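Local coordinates for Fe-regulated protein B (PDB 4AIP) that is a TonB-dependent outer-membrane transporter for iron, probably taking up iron-siderophore complexes across the outer membrane of Neisseria meningitidis, at residues S496-H501 with G540-D545; F613-K618 with S664-G669; L706-V711 with R732-G737. One frame throughout, in Å; residues are numbered along the deposited sequence.

All three contacts sit in the wall or rim of the transmembrane beta-barrel that encloses the plug of a TonB-dependent receptor, and they follow one another along the chain without nesting. Interaction 1 joins neighbouring strands 495-506 and 532-544. Interaction 2 comes next, tying the end of strand 600-615 to the loop after strand 649-662; the centres of these two are 34 Å apart. Interaction 3 pairs strand 702-709 with the last strand, 733-741, its centre 36 Å from that of interaction 1 and 41 Å from that of interaction 2. None touches another. Interactions 1 and 3 therefore hold distant wall seams, whereas interaction 2 joins a strand end to a loop that runs on to strand 681-694.

Interaction 1. Residues S496-H501 with G540-D545; sequences SFSASH and GFNYND
Gly540 faces Ser498, and each backbone serves the other. Gly540 N donates to Ser498 O at 2.9 Å; the return bond from Ser498 N to Gly540 O is as short, 2.9 Å, but weak, bent to 127° at the hydrogen. Gly540 O has a second visitor, the CA-H of Phe497, with CA 3.2 Å away. The hydroxyl of Ser498 finds its partner inward, at the backbone O of Arg62 near the start of the modelled chain.

Phe541 then forms a non-hydrogen-bonded pair with Phe497. Its CG lies between the backbone N and the carbonyl carbon (chi1 79°), which carries the ring away from strand 495-506 and leaves CB to do the touching: Phe541 CB meets Phe497 CD2 at 3.9 Å, approaching that ring obliquely.

At Asn542 the pairing is straighter. Ser496 N reaches Asn542 O at 3.0 Å, and Asn542 N answers to Ser496 O at 2.9 Å. Beyond Asn542, the ring of Tyr543 meets that of Trp495. Tyr543 OH donates to the anti lone pair of Asp545 OD2 at 2.6 Å, while Asp545 OD1 accepts from the backbone N of Thr547 and Phe548 in the turn to the next strand.

Two phenylalanines on one face, with Ser496, Ser498 and Asn542 on the plug-facing side, make this a typical antiparallel seam of a TonB-dependent receptor barrel.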
# COMPACT_ATOMS: atom_id res chain seq x y z
N SER B 496 35.42 20.21 34.89
CA SER B 496 36.23 19.11 34.43
C SER B 496 37.17 19.58 33.37
O SER B 496 36.88 20.57 32.72
CB SER B 496 35.37 18.04 33.80
OG SER B 496 34.26 17.81 34.63
N PHE B 497 38.26 18.84 33.17
CA PHE B 497 39.20 19.05 32.09
C PHE B 497 39.59 17.66 31.64
O PHE B 497 39.49 16.71 32.42
CB PHE B 497 40.43 19.82 32.58
CG PHE B 497 40.11 21.06 33.36
CD1 PHE B 497 39.79 20.99 34.72
CD2 PHE B 497 40.10 22.29 32.73
CE1 PHE B 497 39.46 22.13 35.45
CE2 PHE B 497 39.75 23.43 33.42
CZ PHE B 497 39.43 23.36 34.80
N SER B 498 40.04 17.52 30.40
CA SER B 498 40.09 16.23 29.76
C SER B 498 41.17 16.18 28.78
O SER B 498 41.50 17.20 28.15
CB SER B 498 38.87 16.03 28.90
OG SER B 498 37.72 16.33 29.62
N ALA B 499 41.65 14.96 28.56
CA ALA B 499 42.61 14.66 27.53
C ALA B 499 42.51 13.18 27.28
O ALA B 499 42.26 12.43 28.20
CB ALA B 499 44.05 15.03 28.00
N SER B 500 42.70 12.81 26.02
CA SER B 500 42.66 11.43 25.60
C SER B 500 43.61 11.23 24.42
O SER B 500 43.99 12.18 23.72
CB SER B 500 41.21 10.97 25.28
OG SER B 500 40.70 11.68 24.16
N HIS B 501 44.03 9.99 24.23
CA HIS B 501 44.96 9.64 23.18
C HIS B 501 44.56 8.26 22.73
O HIS B 501 44.83 7.26 23.38
CB HIS B 501 46.42 9.72 23.68
CG HIS B 501 47.45 9.55 22.60
ND1 HIS B 501 47.54 10.39 21.51
CD2 HIS B 501 48.43 8.64 22.46
CE1 HIS B 501 48.52 9.98 20.72
NE2 HIS B 501 49.08 8.93 21.28
N GLY B 540 39.93 19.05 26.53
CA GLY B 540 38.62 19.59 26.71
C GLY B 540 38.36 20.12 28.09
O GLY B 540 39.14 19.88 29.00
N PHE B 541 37.29 20.88 28.23
CA PHE B 541 36.91 21.33 29.54
C PHE B 541 35.40 21.38 29.55
O PHE B 541 34.79 21.55 28.47
CB PHE B 541 37.52 22.71 29.84
CG PHE B 541 36.80 23.86 29.21
CD1 PHE B 541 35.73 24.46 29.87
CD2 PHE B 541 37.17 24.33 27.95
CE1 PHE B 541 35.02 25.56 29.26
CE2 PHE B 541 36.48 25.43 27.36
CZ PHE B 541 35.42 26.04 28.02
N ASN B 542 34.81 21.25 30.74
CA ASN B 542 33.40 21.49 30.93
C ASN B 542 33.20 22.35 32.15
O ASN B 542 33.69 22.04 33.26
CB ASN B 542 32.62 20.21 31.16
CG ASN B 542 32.76 19.25 30.01
OD1 ASN B 542 31.88 19.22 29.14
ND2 ASN B 542 33.87 18.48 29.98
N TYR B 543 32.46 23.42 31.97
CA TYR B 543 32.00 24.17 33.09
C TYR B 543 30.44 24.02 33.16
O TYR B 543 29.77 23.98 32.12
CB TYR B 543 32.48 25.62 32.95
CG TYR B 543 31.92 26.44 34.01
CD1 TYR B 543 32.48 26.42 35.27
CD2 TYR B 543 30.75 27.17 33.80
CE1 TYR B 543 31.96 27.15 36.30
CE2 TYR B 543 30.20 27.92 34.83
CZ TYR B 543 30.82 27.89 36.09
OH TYR B 543 30.32 28.60 37.15
N ASN B 544 29.88 23.88 34.36
CA ASN B 544 28.44 24.00 34.58
C ASN B 544 28.14 24.30 36.03
O ASN B 544 28.50 23.52 36.92
CB ASN B 544 27.73 22.70 34.28
CG ASN B 544 26.19 22.76 34.53
OD1 ASN B 544 25.58 23.80 34.89
ND2 ASN B 544 25.56 21.62 34.34
N ASP B 545 27.45 25.40 36.30
CA ASP B 545 27.19 25.75 37.68
C ASP B 545 25.70 25.70 38.00
O ASP B 545 25.28 26.04 39.10
CB ASP B 545 27.79 27.10 38.01
CG ASP B 545 27.09 28.23 37.33
OD1 ASP B 545 25.84 28.19 37.16
OD2 ASP B 545 27.79 29.20 36.97

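Interaction 2. Residues F613-K618 with S664-G669; sequences FYDTHK and SILAAG
Phe613 is where the two segments close tightly. Its N donates to Ile665 O at 2.8 Å, and its own O accepts from Ala667 N at 3.0 Å, a single bridge around Leu666. The ring lies beside Ile665, pointing the same way, with Ile665 CD1 over one face, 4.0 Å from Phe613 CE1, while Leu666 CD2 packs against Phe613 CB at 3.8 Å. The Ile665 tip gets over the ring because a chi1 of 72° swings CG1 toward it. Leu622 also touches both Phe613 and Leu666.

Segment 664-669 is a loop. An ST turn opens it, with Ser664 OG accepting from Leu666 N at 2.9 Å, and a type I beta turn from Leu666 to Gly669 follows, docked on the end of barrel strand 600-615.

Toward solvent the contact is thin, a single methyl and a water. The methyl is Ala667 CB, 3.4 Å from Tyr614 CE1 and oblique to a ring that stacks on Tyr583. Around Asp615 the junction is made by the water instead of direct packing: it donates to Phe613 O and, at 3.1 Å, to Asp615 OD2, and accepts from Ala668 N. Asp615 OD1 is held by Leu622 N.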
# COMPACT_ATOMS: atom_id res chain seq x y z
N PHE B 613 43.48 15.29 3.11
CA PHE B 613 43.77 14.01 2.52
C PHE B 613 45.03 14.13 1.63
O PHE B 613 45.05 14.84 0.63
CB PHE B 613 42.55 13.53 1.72
CG PHE B 613 41.42 13.09 2.59
CD1 PHE B 613 40.75 13.99 3.41
CD2 PHE B 613 41.07 11.77 2.65
CE1 PHE B 613 39.74 13.58 4.26
CE2 PHE B 613 40.06 11.35 3.47
CZ PHE B 613 39.39 12.26 4.28
N TYR B 614 46.07 13.42 2.06
CA TYR B 614 47.40 13.51 1.51
C TYR B 614 47.68 12.27 0.69
O TYR B 614 47.76 11.19 1.25
CB TYR B 614 48.38 13.58 2.64
CG TYR B 614 48.31 14.88 3.35
CD1 TYR B 614 49.02 16.01 2.89
CD2 TYR B 614 47.53 15.02 4.48
CE1 TYR B 614 48.94 17.24 3.54
CE2 TYR B 614 47.43 16.25 5.15
CZ TYR B 614 48.12 17.34 4.67
OH TYR B 614 48.03 18.52 5.36
N ASP B 615 47.77 12.43 -0.62
CA ASP B 615 48.03 11.35 -1.55
C ASP B 615 49.48 10.94 -1.48
O ASP B 615 50.38 11.82 -1.41
CB ASP B 615 47.75 11.84 -2.98
CG ASP B 615 46.34 11.57 -3.42
OD1 ASP B 615 46.04 10.42 -3.81
OD2 ASP B 615 45.54 12.52 -3.35
N THR B 616 49.71 9.63 -1.56
CA THR B 616 50.99 8.99 -1.23
C THR B 616 51.40 8.03 -2.33
O THR B 616 52.55 7.50 -2.38
CB THR B 616 50.83 8.28 0.14
OG1 THR B 616 51.39 9.11 1.16
CG2 THR B 616 51.44 6.91 0.18
N HIS B 617 50.45 7.85 -3.24
CA HIS B 617 50.47 6.83 -4.26
C HIS B 617 50.62 7.50 -5.62
O HIS B 617 50.02 8.55 -5.87
CB HIS B 617 49.15 6.06 -4.16
CG HIS B 617 49.09 4.86 -5.02
ND1 HIS B 617 48.78 4.94 -6.36
CD2 HIS B 617 49.33 3.56 -4.75
CE1 HIS B 617 48.82 3.72 -6.88
NE2 HIS B 617 49.16 2.88 -5.92
N LYS B 618 51.43 6.92 -6.51
CA LYS B 618 51.87 7.62 -7.73
C LYS B 618 50.71 7.99 -8.63
O LYS B 618 50.81 8.95 -9.41
CB LYS B 618 52.88 6.81 -8.52
CG LYS B 618 52.27 5.77 -9.50
CD LYS B 618 53.30 4.68 -9.86
CE LYS B 618 53.69 3.85 -8.61
NZ LYS B 618 54.80 2.83 -8.82
N SER B 664 39.78 22.32 -1.20
CA SER B 664 39.44 20.93 -1.25
C SER B 664 39.90 20.21 0.02
O SER B 664 40.74 20.71 0.76
CB SER B 664 40.12 20.27 -2.44
OG SER B 664 39.84 18.89 -2.41
N ILE B 665 39.32 19.04 0.28
CA ILE B 665 39.84 18.20 1.32
C ILE B 665 41.15 17.56 0.89
O ILE B 665 41.94 17.19 1.76
CB ILE B 665 38.81 17.16 1.87
CG1 ILE B 665 38.55 16.04 0.88
CG2 ILE B 665 37.56 17.87 2.26
CD1 ILE B 665 37.50 15.09 1.30
N LEU B 666 41.41 17.44 -0.42
CA LEU B 666 42.67 16.87 -0.93
C LEU B 666 43.79 17.93 -0.93
O LEU B 666 43.74 18.90 -1.70
CB LEU B 666 42.48 16.27 -2.33
CG LEU B 666 41.41 15.21 -2.64
CD1 LEU B 666 41.38 14.95 -4.13
CD2 LEU B 666 41.61 13.89 -1.90
N ALA B 667 44.80 17.75 -0.09
CA ALA B 667 45.96 18.69 0.00
C ALA B 667 46.60 19.09 -1.35
O ALA B 667 47.13 20.19 -1.52
CB ALA B 667 47.01 18.12 0.90
N ALA B 668 46.56 18.16 -2.31
CA ALA B 668 47.02 18.43 -3.64
C ALA B 668 45.89 19.02 -4.51
O ALA B 668 46.14 19.34 -5.67
CB ALA B 668 47.63 17.14 -4.25
N GLY B 669 44.68 19.20 -3.99
CA GLY B 669 43.56 19.70 -4.79
C GLY B 669 42.79 18.67 -5.63
O GLY B 669 43.28 17.56 -5.93
O HOH W 1 45.89 15.36 -2.13

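Interaction 3. Residues L706-V711 with R732-G737; sequences LSVNNV and RDVRLG
Ser707 and Arg735 are joined by two backbone bonds: Ser707 N to Arg735 O at 2.8 Å, and Arg735 N to Ser707 O at 2.8 Å. Asn709 N reaches Asp733 O at 2.9 Å almost straight on (179° at the hydrogen), but the reverse bond, Asp733 N to Asn709 O, is weak. On the hydrophobic face, Val708 and Val734 lie side by side, and Leu706 CD1 crosses to Leu736 CD1 at 4.0 Å. At the Asn710 end, Arg732 bends at chi3 and lays its guanidinium obliquely against Val708, NH1 being 3.4 Å from Val708 CG1.

On the opposite face, the aliphatic stem of Arg735 runs past Ser707, with CG 3.2 Å from Ser707 OG. The Asn709 amide stands nearly perpendicular to the Arg735 guanidinium, ND2 at its edge. Asp733 OD2 sits over one guanidinium face, 3.4 Å from Arg735 NE, an attraction of charges without a directed N-H.

Farther out, Thr83 OG1 bonds Arg735 NH2, and Asn196 N secures Asp733 OD1. Just past the strand, Asn710, left-handed in its backbone, has OD1 on Lys714 N.

Residues 732-737 probably belong to the TonB C-terminal box. Strand 681-694 flanks 702-709, and first barrel strand 185-194 flanks 733-741, closing the barrel; Thr81 and Thr83 lie on the inner side, while Leu736 packs outward on Leu268 of a neighbouring subunit.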
# COMPACT_ATOMS: atom_id res chain seq x y z
N LEU B 706 4.42 24.74 16.30
CA LEU B 706 4.41 25.56 15.13
C LEU B 706 5.77 26.11 14.91
O LEU B 706 6.38 26.58 15.81
CB LEU B 706 3.41 26.72 15.30
CG LEU B 706 3.46 27.77 14.18
CD1 LEU B 706 2.86 27.22 12.86
CD2 LEU B 706 2.79 29.10 14.62
N SER B 707 6.21 26.08 13.67
CA SER B 707 7.53 26.56 13.35
C SER B 707 7.48 27.23 12.00
O SER B 707 6.66 26.86 11.11
CB SER B 707 8.52 25.42 13.28
OG SER B 707 8.57 24.93 11.94
N VAL B 708 8.34 28.23 11.87
CA VAL B 708 8.65 28.76 10.57
C VAL B 708 10.18 28.79 10.42
O VAL B 708 10.90 29.58 11.12
CB VAL B 708 8.15 30.16 10.38
CG1 VAL B 708 8.30 30.50 8.90
CG2 VAL B 708 6.70 30.34 10.92
N ASN B 709 10.64 27.93 9.49
CA ASN B 709 12.01 27.56 9.32
C ASN B 709 12.44 28.23 8.07
O ASN B 709 11.68 28.30 7.09
CB ASN B 709 12.16 26.04 9.12
CG ASN B 709 11.86 25.23 10.40
OD1 ASN B 709 11.79 25.73 11.52
ND2 ASN B 709 11.70 23.95 10.21
N ASN B 710 13.69 28.68 8.11
CA ASN B 710 14.28 29.52 7.12
C ASN B 710 13.40 30.76 6.94
O ASN B 710 13.02 31.11 5.82
CB ASN B 710 14.61 28.76 5.83
CG ASN B 710 15.49 29.58 4.89
OD1 ASN B 710 15.84 30.75 5.19
ND2 ASN B 710 15.85 28.98 3.75
N VAL B 711 13.12 31.46 8.04
CA VAL B 711 12.32 32.68 7.96
C VAL B 711 12.55 33.58 6.73
O VAL B 711 11.56 34.03 6.16
CB VAL B 711 12.46 33.59 9.19
CG1 VAL B 711 11.29 34.61 9.19
CG2 VAL B 711 12.44 32.78 10.44
N ARG B 732 12.07 28.61 2.72
CA ARG B 732 11.18 28.78 3.85
C ARG B 732 10.01 27.78 3.88
O ARG B 732 9.56 27.36 2.83
CB ARG B 732 10.66 30.18 3.73
CG ARG B 732 9.62 30.59 4.62
CD ARG B 732 9.06 31.84 3.90
NE ARG B 732 8.84 32.94 4.83
CZ ARG B 732 7.93 32.92 5.81
NH1 ARG B 732 7.17 31.84 5.98
NH2 ARG B 732 7.78 33.95 6.63
N ASP B 733 9.51 27.45 5.07
CA ASP B 733 8.76 26.21 5.36
C ASP B 733 8.05 26.48 6.66
O ASP B 733 8.70 26.79 7.69
CB ASP B 733 9.72 25.02 5.57
CG ASP B 733 8.98 23.62 5.69
OD1 ASP B 733 7.83 23.48 5.18
OD2 ASP B 733 9.58 22.62 6.25
N VAL B 734 6.73 26.41 6.65
CA VAL B 734 5.99 26.65 7.85
C VAL B 734 5.33 25.36 8.22
O VAL B 734 4.73 24.69 7.37
CB VAL B 734 5.02 27.84 7.69
CG1 VAL B 734 4.24 27.64 6.47
CG2 VAL B 734 4.07 28.03 8.90
N ARG B 735 5.48 24.97 9.49
CA ARG B 735 5.12 23.62 9.89
C ARG B 735 4.31 23.64 11.15
O ARG B 735 4.61 24.35 12.11
CB ARG B 735 6.34 22.70 10.10
CG ARG B 735 7.64 23.16 9.44
CD ARG B 735 8.80 22.11 9.59
NE ARG B 735 8.45 20.87 8.89
CZ ARG B 735 9.27 19.87 8.66
NH1 ARG B 735 10.54 19.95 9.03
NH2 ARG B 735 8.83 18.81 8.03
N LEU B 736 3.27 22.83 11.13
CA LEU B 736 2.45 22.64 12.28
C LEU B 736 2.43 21.14 12.48
O LEU B 736 2.13 20.43 11.55
CB LEU B 736 1.06 23.21 12.00
CG LEU B 736 0.11 23.20 13.20
CD1 LEU B 736 0.26 24.40 14.13
CD2 LEU B 736 -1.21 23.26 12.61
N GLY B 737 2.82 20.69 13.67
CA GLY B 737 2.83 19.28 14.09
C GLY B 737 1.97 19.13 15.33
O GLY B 737 1.85 20.08 16.12